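Local coordinates for protein oxaloacetate acetyl hydrolase (Cryphonectria parasitica, PDB 3LYE) that belongs to the TIM-barrel enzymes of the phosphoenolpyruvate phosphomutase family and forms an assembly of four chains, at residues L36-A41 against D79-L84; T108-I113 against R157-D162; E179-L184 against V210-P215; I231-A236 against M244-A249. One frame throughout, in Å; residues are numbered along the deposited sequence.

Contact 1 (L36-A41 against D79-L84); sequences LSARTA and DMIANL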
loop_
_atom_site.group_PDB
_atom_site.type_symbol
_atom_site.label_atom_id
_atom_site.label_comp_id
_atom_site.label_asym_id
_atom_site.label_seq_id
_atom_site.Cartn_x
_atom_site.Cartn_y
_atom_site.Cartn_z
ATOM N N LEU A 36 -13.455 -3.008 11.969
ATOM C CA LEU A 36 -14.270 -3.225 13.143
ATOM C C LEU A 36 -15.668 -2.646 12.964
ATOM O O LEU A 36 -16.665 -3.306 13.225
ATOM C CB LEU A 36 -13.592 -2.631 14.357
ATOM C CG LEU A 36 -14.336 -2.838 15.671
ATOM C CD1 LEU A 36 -14.448 -4.342 16.045
ATOM C CD2 LEU A 36 -13.734 -2.053 16.786
ATOM N N SER A 37 -15.748 -1.398 12.533
ATOM C CA SER A 37 -17.051 -0.774 12.334
ATOM C C SER A 37 -17.847 -1.543 11.259
ATOM O O SER A 37 -19.042 -1.809 11.423
ATOM C CB SER A 37 -16.945 0.708 11.967
ATOM O OG SER A 37 -16.106 0.908 10.852
ATOM N N ALA A 38 -17.202 -1.929 10.171
ATOM C CA ALA A 38 -17.894 -2.679 9.136
ATOM C C ALA A 38 -18.369 -4.048 9.634
ATOM O O ALA A 38 -19.516 -4.461 9.392
ATOM C CB ALA A 38 -17.000 -2.850 7.920
ATOM N N ARG A 39 -17.503 -4.756 10.350
ATOM C CA ARG A 39 -17.874 -6.075 10.871
ATOM C C ARG A 39 -19.038 -5.964 11.862
ATOM O O ARG A 39 -19.872 -6.853 11.939
ATOM C CB ARG A 39 -16.670 -6.723 11.553
ATOM C CG ARG A 39 -15.630 -7.294 10.606
ATOM C CD ARG A 39 -16.110 -8.524 9.857
ATOM N NE ARG A 39 -14.960 -9.219 9.298
ATOM C CZ ARG A 39 -15.028 -10.359 8.630
ATOM N NH1 ARG A 39 -13.912 -10.899 8.191
ATOM N NH2 ARG A 39 -16.201 -10.936 8.404
ATOM N N THR A 40 -19.078 -4.870 12.608
ATOM C CA THR A 40 -20.157 -4.687 13.584
ATOM C C THR A 40 -21.490 -4.467 12.850
ATOM O O THR A 40 -22.526 -5.031 13.200
ATOM C CB THR A 40 -19.873 -3.568 14.571
ATOM O OG1 THR A 40 -18.632 -3.823 15.233
ATOM C CG2 THR A 40 -20.909 -3.491 15.654
ATOM N N ALA A 41 -21.477 -3.636 11.821
ATOM C CA ALA A 41 -22.684 -3.405 11.028
ATOM C C ALA A 41 -23.158 -4.721 10.404
ATOM O O ALA A 41 -24.349 -4.982 10.303
ATOM C CB ALA A 41 -22.424 -2.372 9.975
ATOM N N ASP A 79 -12.010 -1.793 -0.742
ATOM C CA ASP A 79 -11.717 -3.155 -1.180
ATOM C C ASP A 79 -11.748 -4.066 0.068
ATOM O O ASP A 79 -12.304 -5.161 0.074
ATOM C CB ASP A 79 -10.349 -3.133 -1.851
ATOM C CG ASP A 79 -9.862 -4.468 -2.199
ATOM O OD1 ASP A 79 -9.074 -5.062 -1.436
ATOM O OD2 ASP A 79 -10.283 -4.958 -3.211
ATOM N N MET A 80 -11.152 -3.585 1.150
ATOM C CA MET A 80 -11.149 -4.343 2.373
ATOM C C MET A 80 -12.577 -4.539 2.906
ATOM O O MET A 80 -13.007 -5.662 3.192
ATOM C CB MET A 80 -10.261 -3.662 3.436
ATOM C CG MET A 80 -10.174 -4.412 4.753
ATOM S SD MET A 80 -11.492 -3.985 5.962
ATOM C CE MET A 80 -11.094 -2.271 6.344
ATOM N N ILE A 81 -13.324 -3.454 3.018
ATOM C CA ILE A 81 -14.654 -3.554 3.594
ATOM C C ILE A 81 -15.644 -4.340 2.777
ATOM O O ILE A 81 -16.370 -5.175 3.313
ATOM C CB ILE A 81 -15.209 -2.127 3.883
ATOM C CG1 ILE A 81 -14.411 -1.450 4.999
ATOM C CG2 ILE A 81 -16.702 -2.183 4.232
ATOM C CD1 ILE A 81 -14.605 0.036 5.078
ATOM N N ALA A 82 -15.684 -4.094 1.477
ATOM C CA ALA A 82 -16.657 -4.767 0.646
ATOM C C ALA A 82 -16.520 -6.246 0.566
ATOM O O ALA A 82 -17.510 -6.935 0.330
ATOM C CB ALA A 82 -16.559 -4.203 -0.779
ATOM N N ASN A 83 -15.312 -6.740 0.804
ATOM C CA ASN A 83 -15.018 -8.157 0.660
ATOM C C ASN A 83 -14.824 -8.982 1.902
ATOM O O ASN A 83 -14.423 -10.139 1.825
ATOM C CB ASN A 83 -13.853 -8.294 -0.345
ATOM C CG ASN A 83 -14.172 -7.621 -1.666
ATOM O OD1 ASN A 83 -13.634 -6.519 -2.020
ATOM N ND2 ASN A 83 -15.100 -8.209 -2.379
ATOM N N LEU A 84 -15.118 -8.385 3.035
ATOM C CA LEU A 84 -15.012 -9.098 4.305
ATOM C C LEU A 84 -15.831 -10.393 4.187
ATOM O O LEU A 84 -15.418 -11.432 4.693
ATOM C CB LEU A 84 -15.430 -8.229 5.471
ATOM C CG LEU A 84 -14.502 -7.065 5.758
ATOM C CD1 LEU A 84 -15.086 -6.191 6.843
ATOM C CD2 LEU A 84 -13.095 -7.564 6.110
HETATM O O HOH W 1 -17.002 -12.983 6.565
#
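R39 sets out with CG beside the backbone N (chi1 -76°) and then folds at its next bond (chi2 -69°), a bend that carries the guanidinium across to L84. The contact joins two outer helices of the TIM barrel: helix 35-43, which follows strand 27-32, and the C-terminal end of helix 71-82, which leads toward strand 91-94. L84, just beyond that helix, also has CG beside its own N (chi1 -68°), and its CB sits over the centre of one guanidinium face, 3.8 Å from R39 CZ. The methylene part of the arginine is covered too, since R39 CD lies 3.9 Å from L84 CD1. The two side chains run at a slant to each other, so the leucine meets both the planar head and the aliphatic stem.

One residue back, A38 points directly at the other segment and touches two of its methyl groups: its CB is 3.8 Å from I81 CG2 and 4.0 Å from L84 CD1. A38 and I81 are the closest backbone pair, 6.5 Å between their CA atoms, consistent with the small side chain of A38. A38 also rests on V32 and L49 of the sheet.

A neighbouring subunit shares the arginine: R39 NE is hydrogen-bonded to G62 O of the second subunit, whose L61 packs on L84. This bond probably helps hold the guanidinium in its orientation. At its in-plane edge, R39 NH2 donates to a water 2.9 Å away, which bridges the two residues by lying 2.9 Å from L84 O as well.

Contact 2 (T108-I113 against R157-D162); sequences TVEHYI and RRLRSD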
loop_
_atom_site.group_PDB
_atom_site.type_symbol
_atom_site.label_atom_id
_atom_site.label_comp_id
_atom_site.label_asym_id
_atom_site.label_seq_id
_atom_site.Cartn_x
_atom_site.Cartn_y
_atom_site.Cartn_z
ATOM N N THR A 108 -10.869 5.647 -10.868
ATOM C CA THR A 108 -11.511 5.434 -9.585
ATOM C C THR A 108 -12.712 4.502 -9.730
ATOM O O THR A 108 -12.857 3.545 -8.980
ATOM C CB THR A 108 -11.936 6.788 -8.969
ATOM O OG1 THR A 108 -10.772 7.602 -8.716
ATOM C CG2 THR A 108 -12.673 6.571 -7.660
ATOM N N VAL A 109 -13.585 4.785 -10.702
ATOM C CA VAL A 109 -14.741 3.952 -10.895
ATOM C C VAL A 109 -14.302 2.529 -11.251
ATOM O O VAL A 109 -14.865 1.576 -10.731
ATOM C CB VAL A 109 -15.708 4.575 -11.955
ATOM C CG1 VAL A 109 -16.837 3.580 -12.272
ATOM C CG2 VAL A 109 -16.265 5.887 -11.430
ATOM N N GLU A 110 -13.325 2.395 -12.150
ATOM C CA GLU A 110 -12.868 1.075 -12.545
ATOM C C GLU A 110 -12.338 0.319 -11.337
ATOM O O GLU A 110 -12.625 -0.862 -11.178
ATOM C CB GLU A 110 -11.796 1.266 -13.588
ATOM C CG GLU A 110 -11.087 0.026 -14.041
ATOM C CD GLU A 110 -10.023 0.374 -15.060
ATOM O OE1 GLU A 110 -9.382 1.458 -14.914
ATOM O OE2 GLU A 110 -9.837 -0.421 -15.988
ATOM N N HIS A 111 -11.505 0.965 -10.521
ATOM C CA HIS A 111 -10.931 0.321 -9.341
ATOM C C HIS A 111 -12.004 -0.072 -8.315
ATOM O O HIS A 111 -11.961 -1.146 -7.732
ATOM C CB HIS A 111 -9.845 1.197 -8.731
ATOM C CG HIS A 111 -8.573 1.176 -9.516
ATOM N ND1 HIS A 111 -7.343 1.012 -8.935
ATOM C CD2 HIS A 111 -8.343 1.280 -10.844
ATOM C CE1 HIS A 111 -6.408 0.995 -9.867
ATOM N NE2 HIS A 111 -6.990 1.124 -11.039
ATOM N N TYR A 112 -12.981 0.802 -8.128
ATOM C CA TYR A 112 -14.073 0.514 -7.205
ATOM C C TYR A 112 -14.839 -0.704 -7.745
ATOM O O TYR A 112 -15.170 -1.635 -7.000
ATOM C CB TYR A 112 -15.003 1.708 -7.018
ATOM C CG TYR A 112 -14.580 2.720 -5.973
ATOM C CD1 TYR A 112 -13.231 2.928 -5.645
ATOM C CD2 TYR A 112 -15.531 3.497 -5.359
ATOM C CE1 TYR A 112 -12.879 3.885 -4.713
ATOM C CE2 TYR A 112 -15.190 4.444 -4.437
ATOM C CZ TYR A 112 -13.853 4.628 -4.104
ATOM O OH TYR A 112 -13.514 5.599 -3.177
ATOM N N ILE A 113 -15.152 -0.694 -9.029
ATOM C CA ILE A 113 -15.873 -1.814 -9.618
ATOM C C ILE A 113 -15.121 -3.138 -9.438
ATOM O O ILE A 113 -15.705 -4.147 -9.027
ATOM C CB ILE A 113 -16.179 -1.538 -11.109
ATOM C CG1 ILE A 113 -17.336 -0.528 -11.203
ATOM C CG2 ILE A 113 -16.551 -2.797 -11.899
ATOM C CD1 ILE A 113 -17.557 0.027 -12.586
ATOM N N ARG A 157 -20.310 1.600 -17.895
ATOM C CA ARG A 157 -20.872 0.970 -19.081
ATOM C C ARG A 157 -19.834 0.108 -19.813
ATOM O O ARG A 157 -20.133 -1.038 -20.217
ATOM C CB ARG A 157 -21.405 2.040 -20.016
ATOM C CG ARG A 157 -22.698 2.615 -19.517
ATOM C CD ARG A 157 -23.240 3.755 -20.406
ATOM N NE ARG A 157 -23.201 3.446 -21.855
ATOM C CZ ARG A 157 -24.083 2.699 -22.512
ATOM N NH1 ARG A 157 -23.912 2.471 -23.807
ATOM N NH2 ARG A 157 -25.135 2.182 -21.892
ATOM N N ARG A 158 -18.611 0.612 -19.976
ATOM C CA ARG A 158 -17.539 -0.126 -20.663
ATOM C C ARG A 158 -17.240 -1.431 -19.933
ATOM O O ARG A 158 -16.958 -2.467 -20.553
ATOM C CB ARG A 158 -16.320 0.790 -20.708
ATOM C CG ARG A 158 -15.062 0.306 -21.296
ATOM C CD ARG A 158 -14.166 1.556 -21.628
ATOM N NE ARG A 158 -13.720 2.272 -20.419
ATOM C CZ ARG A 158 -13.980 3.540 -20.034
ATOM N NH1 ARG A 158 -14.725 4.411 -20.709
ATOM N NH2 ARG A 158 -13.435 3.958 -18.900
ATOM N N LEU A 159 -17.352 -1.402 -18.616
ATOM C CA LEU A 159 -17.087 -2.587 -17.785
ATOM C C LEU A 159 -18.307 -3.483 -17.593
ATOM O O LEU A 159 -18.239 -4.433 -16.810
ATOM C CB LEU A 159 -16.505 -2.157 -16.442
ATOM C CG LEU A 159 -15.187 -1.422 -16.614
ATOM C CD1 LEU A 159 -14.644 -0.953 -15.260
ATOM C CD2 LEU A 159 -14.128 -2.208 -17.319
ATOM N N ARG A 160 -19.439 -3.128 -18.205
ATOM C CA ARG A 160 -20.656 -3.932 -18.108
ATOM C C ARG A 160 -21.044 -4.219 -16.669
ATOM O O ARG A 160 -21.480 -5.297 -16.318
ATOM C CB ARG A 160 -20.441 -5.205 -18.950
ATOM C CG ARG A 160 -20.216 -4.734 -20.414
ATOM C CD ARG A 160 -19.994 -5.758 -21.510
ATOM N NE ARG A 160 -20.214 -7.139 -21.160
ATOM C CZ ARG A 160 -19.526 -8.145 -21.695
ATOM N NH1 ARG A 160 -19.794 -9.400 -21.322
ATOM N NH2 ARG A 160 -18.560 -7.887 -22.584
ATOM N N SER A 161 -20.972 -3.170 -15.870
ATOM C CA SER A 161 -21.265 -3.262 -14.457
ATOM C C SER A 161 -22.584 -2.647 -14.027
ATOM O O SER A 161 -23.050 -1.697 -14.631
ATOM C CB SER A 161 -20.135 -2.533 -13.717
ATOM O OG SER A 161 -20.367 -2.378 -12.337
ATOM N N ASP A 162 -23.160 -3.207 -12.973
ATOM C CA ASP A 162 -24.396 -2.731 -12.389
ATOM C C ASP A 162 -24.128 -1.623 -11.356
ATOM O O ASP A 162 -25.048 -1.160 -10.713
ATOM C CB ASP A 162 -25.130 -3.858 -11.688
ATOM C CG ASP A 162 -25.985 -4.674 -12.622
ATOM O OD1 ASP A 162 -26.446 -5.719 -12.183
ATOM O OD2 ASP A 162 -26.221 -4.271 -13.765
#
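The meeting of E110 and I113 with L159 and S161 is a small van der Waals contact on the outer layer of the protein, between helix 102-114 and the turn that ends helix 142-158. L159 supplies most of the buried area from its side. Its CD1 comes to 3.8 Å from E110 CA and 3.9 Å from E110 CG, so the methyl presses on the helix backbone and on the base of the glutamate. The two side chains stand at about a right angle, with E110 extended past the leucine. I113 CD1 closes the patch at 4.1 Å from L159 CD1.

The turn owes its course to a Schellman motif in this TIM-barrel protein: R160 has positive phi (53°), and two bonds return into the last helical turn, one of them from R160 N to R157 O at 3.0 Å. The reversal leaves R160 directed away while L159 and S161, on its two sides in sequence, both face helix 102-114. With chi1 at 172° the S161 hydroxyl swings to the side opposite its own N and lies against the isoleucine, OG 3.7 Å from I113 CD1. That oxygen is hydrogen-bonded with F163 N, whose residue also packs on I113. From the third subunit, F10 packs on L159 and P86 on E110.

Contact 3 (E179-L184 against V210-P215); sequences ECIERL and VAALAP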
loop_
_atom_site.group_PDB
_atom_site.type_symbol
_atom_site.label_atom_id
_atom_site.label_comp_id
_atom_site.label_asym_id
_atom_site.label_seq_id
_atom_site.Cartn_x
_atom_site.Cartn_y
_atom_site.Cartn_z
ATOM N N GLU A 179 -30.396 25.621 -8.677
ATOM C CA GLU A 179 -29.163 25.177 -9.319
ATOM C C GLU A 179 -28.916 23.702 -8.996
ATOM O O GLU A 179 -28.530 22.945 -9.875
ATOM C CB GLU A 179 -27.982 26.018 -8.858
ATOM C CG GLU A 179 -26.636 25.610 -9.417
ATOM C CD GLU A 179 -26.569 25.683 -10.922
ATOM O OE1 GLU A 179 -25.759 24.973 -11.540
ATOM O OE2 GLU A 179 -27.321 26.474 -11.501
ATOM N N CYS A 180 -29.170 23.296 -7.751
ATOM C CA CYS A 180 -28.964 21.905 -7.359
ATOM C C CYS A 180 -29.850 20.999 -8.170
ATOM O O CYS A 180 -29.392 19.982 -8.677
ATOM C CB CYS A 180 -29.284 21.682 -5.884
ATOM S SG CYS A 180 -28.052 22.348 -4.777
ATOM N N ILE A 181 -31.119 21.367 -8.298
ATOM C CA ILE A 181 -32.078 20.576 -9.051
ATOM C C ILE A 181 -31.668 20.474 -10.524
ATOM O O ILE A 181 -31.718 19.391 -11.123
ATOM C CB ILE A 181 -33.506 21.177 -8.926
ATOM C CG1 ILE A 181 -33.988 21.138 -7.464
ATOM C CG2 ILE A 181 -34.487 20.415 -9.771
ATOM C CD1 ILE A 181 -33.857 19.762 -6.780
ATOM N N GLU A 182 -31.226 21.580 -11.113
ATOM C CA GLU A 182 -30.822 21.546 -12.518
ATOM C C GLU A 182 -29.563 20.679 -12.686
ATOM O O GLU A 182 -29.413 19.973 -13.689
ATOM C CB GLU A 182 -30.645 22.966 -13.055
ATOM C CG GLU A 182 -31.946 23.799 -12.965
ATOM C CD GLU A 182 -31.848 25.152 -13.640
ATOM O OE1 GLU A 182 -30.741 25.508 -14.089
ATOM O OE2 GLU A 182 -32.880 25.859 -13.721
ATOM N N ARG A 183 -28.658 20.721 -11.720
ATOM C CA ARG A 183 -27.440 19.907 -11.806
ATOM C C ARG A 183 -27.753 18.425 -11.708
ATOM O O ARG A 183 -27.157 17.613 -12.392
ATOM C CB ARG A 183 -26.459 20.257 -10.701
ATOM C CG ARG A 183 -25.736 21.513 -10.970
ATOM C CD ARG A 183 -24.763 21.934 -9.870
ATOM N NE ARG A 183 -24.106 23.147 -10.308
ATOM C CZ ARG A 183 -22.799 23.366 -10.358
ATOM N NH1 ARG A 183 -21.932 22.486 -9.893
ATOM N NH2 ARG A 183 -22.349 24.509 -10.848
ATOM N N LEU A 184 -28.696 18.089 -10.849
ATOM C CA LEU A 184 -29.099 16.714 -10.655
ATOM C C LEU A 184 -29.814 16.219 -11.910
ATOM O O LEU A 184 -29.575 15.106 -12.359
ATOM C CB LEU A 184 -29.946 16.561 -9.408
ATOM C CG LEU A 184 -29.169 16.727 -8.097
ATOM C CD1 LEU A 184 -30.186 16.682 -6.937
ATOM C CD2 LEU A 184 -28.092 15.688 -7.916
ATOM N N VAL A 210 -37.042 15.623 -3.486
ATOM C CA VAL A 210 -37.493 14.300 -3.890
ATOM C C VAL A 210 -38.616 14.442 -4.936
ATOM O O VAL A 210 -38.624 13.758 -5.963
ATOM C CB VAL A 210 -38.002 13.473 -2.701
ATOM C CG1 VAL A 210 -38.674 12.214 -3.228
ATOM C CG2 VAL A 210 -36.863 13.119 -1.735
ATOM N N ALA A 211 -39.571 15.322 -4.666
ATOM C CA ALA A 211 -40.667 15.517 -5.604
ATOM C C ALA A 211 -40.229 16.143 -6.943
ATOM O O ALA A 211 -40.788 15.847 -8.012
ATOM C CB ALA A 211 -41.742 16.383 -4.965
ATOM N N ALA A 212 -39.212 16.992 -6.903
ATOM C CA ALA A 212 -38.747 17.648 -8.116
ATOM C C ALA A 212 -38.058 16.700 -9.059
ATOM O O ALA A 212 -38.079 16.908 -10.284
ATOM C CB ALA A 212 -37.789 18.747 -7.763
ATOM N N LEU A 213 -37.405 15.688 -8.500
ATOM C CA LEU A 213 -36.689 14.710 -9.319
ATOM C C LEU A 213 -37.441 13.397 -9.531
ATOM O O LEU A 213 -37.025 12.579 -10.340
ATOM C CB LEU A 213 -35.292 14.457 -8.716
ATOM C CG LEU A 213 -34.485 15.708 -9.068
ATOM C CD1 LEU A 213 -33.442 16.033 -8.060
ATOM C CD2 LEU A 213 -33.913 15.567 -10.481
ATOM N N ALA A 214 -38.559 13.206 -8.835
ATOM C CA ALA A 214 -39.336 11.973 -8.973
ATOM C C ALA A 214 -39.620 11.701 -10.453
ATOM O O ALA A 214 -39.981 12.618 -11.196
ATOM C CB ALA A 214 -40.643 12.107 -8.240
ATOM N N PRO A 215 -39.583 10.431 -10.868
ATOM C CA PRO A 215 -39.319 9.218 -10.099
ATOM C C PRO A 215 -37.846 8.824 -9.968
ATOM O O PRO A 215 -37.560 7.725 -9.506
ATOM C CB PRO A 215 -40.022 8.152 -10.934
ATOM C CG PRO A 215 -39.825 8.613 -12.318
ATOM C CD PRO A 215 -39.920 10.123 -12.273
#
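L213 and I181 slide past each other in opposite directions, whereas L213 and L184 cross at about a right angle; one leucine therefore meets two residues nearly a helical turn apart in two different ways. Its CD1 does all the close touching. L213 CD1 lies 3.5 Å from L184 CD1, a tight methyl-to-methyl approach. The same L213 CD1 is 4.0 Å from I181 CD1. The L213 chi2 of 149° is well off a staggered value, consistent with a branch turned to fit this tight spot. I181 reaches over through its bent terminal bond (chi2 -51°), which also leaves its CD1 4.2 Å from A212 CB at the margin of the patch. All of this is apolar.

Charge is kept to another part of helix 177-189. There R183 NE forms a salt bridge with E179 OE1, 2.8 Å long with an N-H...O angle of 164°, using the anti lone pair of the carboxylate oxygen, which lies nearly in the guanidinium plane. R183 NH1 has a second acidic partner in D124.

In the TIM barrel, helix 177-189 precedes strand 194-197 and helix 203-213 follows it, making the contact a link between consecutive outer helices. I181 and L184 both rest on L197 of that strand, and L184 also touches T169 of strand 164-169, while R185 of helix 177-189 donates from NH1 to A212 O.

Contact 4 (I231-A236 against M244-A249); sequences ITVEEA and MIFSFA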
loop_
_atom_site.group_PDB
_atom_site.type_symbol
_atom_site.label_atom_id
_atom_site.label_comp_id
_atom_site.label_asym_id
_atom_site.label_seq_id
_atom_site.Cartn_x
_atom_site.Cartn_y
_atom_site.Cartn_z
ATOM N N ILE A 231 -33.531 14.038 10.641
ATOM C CA ILE A 231 -34.579 13.367 9.896
ATOM C C ILE A 231 -34.478 11.880 10.272
ATOM O O ILE A 231 -33.408 11.285 10.179
ATOM C CB ILE A 231 -34.418 13.539 8.376
ATOM C CG1 ILE A 231 -34.542 15.023 8.002
ATOM C CG2 ILE A 231 -35.461 12.716 7.658
ATOM C CD1 ILE A 231 -34.241 15.380 6.566
ATOM N N THR A 232 -35.562 11.291 10.770
ATOM C CA THR A 232 -35.504 9.877 11.132
ATOM C C THR A 232 -35.662 9.001 9.901
ATOM O O THR A 232 -36.026 9.469 8.832
ATOM C CB THR A 232 -36.616 9.475 12.112
ATOM O OG1 THR A 232 -37.886 9.562 11.449
ATOM C CG2 THR A 232 -36.647 10.402 13.317
ATOM N N VAL A 233 -35.367 7.716 10.066
ATOM C CA VAL A 233 -35.495 6.771 8.973
ATOM C C VAL A 233 -36.964 6.759 8.512
ATOM O O VAL A 233 -37.241 6.814 7.319
ATOM C CB VAL A 233 -35.033 5.385 9.423
ATOM C CG1 VAL A 233 -35.518 4.296 8.475
ATOM C CG2 VAL A 233 -33.501 5.361 9.600
ATOM N N GLU A 234 -37.908 6.720 9.450
ATOM C CA GLU A 234 -39.322 6.710 9.067
ATOM C C GLU A 234 -39.699 7.950 8.283
ATOM O O GLU A 234 -40.449 7.860 7.320
ATOM C CB GLU A 234 -40.195 6.607 10.309
ATOM C CG GLU A 234 -40.140 5.236 10.939
ATOM C CD GLU A 234 -41.102 5.093 12.112
ATOM O OE1 GLU A 234 -42.038 5.924 12.236
ATOM O OE2 GLU A 234 -40.916 4.147 12.911
ATOM N N GLU A 235 -39.216 9.109 8.711
ATOM C CA GLU A 235 -39.504 10.357 8.024
ATOM C C GLU A 235 -38.910 10.385 6.610
ATOM O O GLU A 235 -39.572 10.817 5.658
ATOM C CB GLU A 235 -38.977 11.547 8.821
ATOM C CG GLU A 235 -39.791 11.876 10.074
ATOM C CD GLU A 235 -39.137 12.925 10.943
ATOM O OE1 GLU A 235 -37.901 13.061 10.904
ATOM O OE2 GLU A 235 -39.861 13.606 11.698
ATOM N N ALA A 236 -37.661 9.948 6.467
ATOM C CA ALA A 236 -37.021 9.938 5.152
ATOM C C ALA A 236 -37.777 9.016 4.209
ATOM O O ALA A 236 -37.942 9.312 3.046
ATOM C CB ALA A 236 -35.550 9.555 5.266
ATOM N N MET A 244 -30.501 6.098 2.380
ATOM C CA MET A 244 -30.177 7.045 3.439
ATOM C C MET A 244 -28.864 6.530 4.029
ATOM O O MET A 244 -28.771 5.383 4.461
ATOM C CB MET A 244 -31.254 7.110 4.506
ATOM C CG MET A 244 -31.019 8.153 5.552
ATOM S SD MET A 244 -32.501 8.305 6.560
ATOM C CE MET A 244 -32.053 9.601 7.712
ATOM N N ILE A 245 -27.853 7.379 4.002
ATOM C CA ILE A 245 -26.531 7.042 4.514
ATOM C C ILE A 245 -26.314 7.826 5.783
ATOM O O ILE A 245 -26.813 8.937 5.932
ATOM C CB ILE A 245 -25.424 7.230 3.470
ATOM C CG1 ILE A 245 -25.208 8.705 3.126
ATOM C CG2 ILE A 245 -25.761 6.401 2.216
ATOM C CD1 ILE A 245 -24.172 8.901 2.057
ATOM N N PHE A 246 -25.550 7.241 6.696
ATOM C CA PHE A 246 -25.307 7.856 7.974
ATOM C C PHE A 246 -23.838 8.171 8.255
ATOM O O PHE A 246 -23.109 7.353 8.831
ATOM C CB PHE A 246 -25.917 6.928 9.032
ATOM C CG PHE A 246 -27.409 6.894 8.997
ATOM C CD1 PHE A 246 -28.158 7.700 9.825
ATOM C CD2 PHE A 246 -28.066 6.061 8.122
ATOM C CE1 PHE A 246 -29.534 7.677 9.764
ATOM C CE2 PHE A 246 -29.446 6.064 8.044
ATOM C CZ PHE A 246 -30.185 6.862 8.875
ATOM N N SER A 247 -23.437 9.367 7.834
ATOM C CA SER A 247 -22.086 9.870 8.031
ATOM C C SER A 247 -21.875 10.082 9.533
ATOM O O SER A 247 -22.708 10.608 10.245
ATOM C CB SER A 247 -21.860 11.164 7.269
ATOM O OG SER A 247 -22.072 10.936 5.897
ATOM N N PHE A 248 -20.716 9.663 9.989
ATOM C CA PHE A 248 -20.277 9.737 11.368
ATOM C C PHE A 248 -21.018 8.809 12.349
ATOM O O PHE A 248 -20.759 8.875 13.538
ATOM C CB PHE A 248 -20.286 11.186 11.879
ATOM C CG PHE A 248 -19.389 12.087 11.114
ATOM C CD1 PHE A 248 -19.873 12.884 10.093
ATOM C CD2 PHE A 248 -18.049 12.134 11.389
ATOM C CE1 PHE A 248 -19.020 13.709 9.373
ATOM C CE2 PHE A 248 -17.200 12.951 10.648
ATOM C CZ PHE A 248 -17.682 13.736 9.647
ATOM N N ALA A 249 -21.835 7.886 11.859
ATOM C CA ALA A 249 -22.599 7.004 12.733
ATOM C C ALA A 249 -21.743 6.129 13.597
ATOM O O ALA A 249 -22.188 5.705 14.661
ATOM C CB ALA A 249 -23.512 6.109 11.946
#
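M244 reaches from its strand into the first turn of helix 233-239 and supplies most of the strand's side of the contact. Its SD lies 3.5 Å from A236 CB, and its CE continues to the backbone just ahead of the helix, 3.3 Å from I231 O. A fully extended chain explains the reach: CG is anti to the backbone N (chi1 -175°) and the later torsions stay near 180°, so sulfur and methyl lie progressively farther from the strand. Two residues on, F246 adds a second apolar touch. Its CZ is 3.7 Å from V233 CG2, which meets the ring obliquely, the two side chains standing at about a right angle.

Behind this first shell, the start of the helix is fixed by a capping box. E235 N donates to T232 OG1 at 3.1 Å, and T232 N donates in return to E235 OE1 at 2.9 Å and a nearly straight 169°. The carboxylate is met on its anti side, somewhat out of its plane. E235 OE2 is taken up by a salt bridge with K203. This closed pair probably steadies the turn from which A236 points at the strand and V233 offers CG2 to F246.

The helix belongs to the beta-alpha-beta unit 219-223, 233-239, 243-247 of the TIM barrel. Strand 243-247 runs between 219-223 and 27-32; L220 and V28 of those strands extend the apolar layer beneath the helix, and L265 of the second subunit packs on F246.

Contacts 1, 3 and 4 are buried, while contact 2 is only partly so. Contacts 1 and 2 set an outer helix against the end of another and the residues just past it; contact 3 joins two outer helices directly, and contact 4 instead sets a helix start on a strand. Van der Waals touches prevail throughout, with differences that follow position: contact 1 adds a guanidinium and a bridging water beside the second subunit, contact 2 uses a hydroxyl at a helix-ending turn, contact 3 is purely aliphatic, and contact 4 brings in sulfur and an aromatic ring. Contacts 1 and 3 lie on opposite sides of the chain's centre, about 32 Å apart between centres. Contact 3 alone has no other chain against its segments.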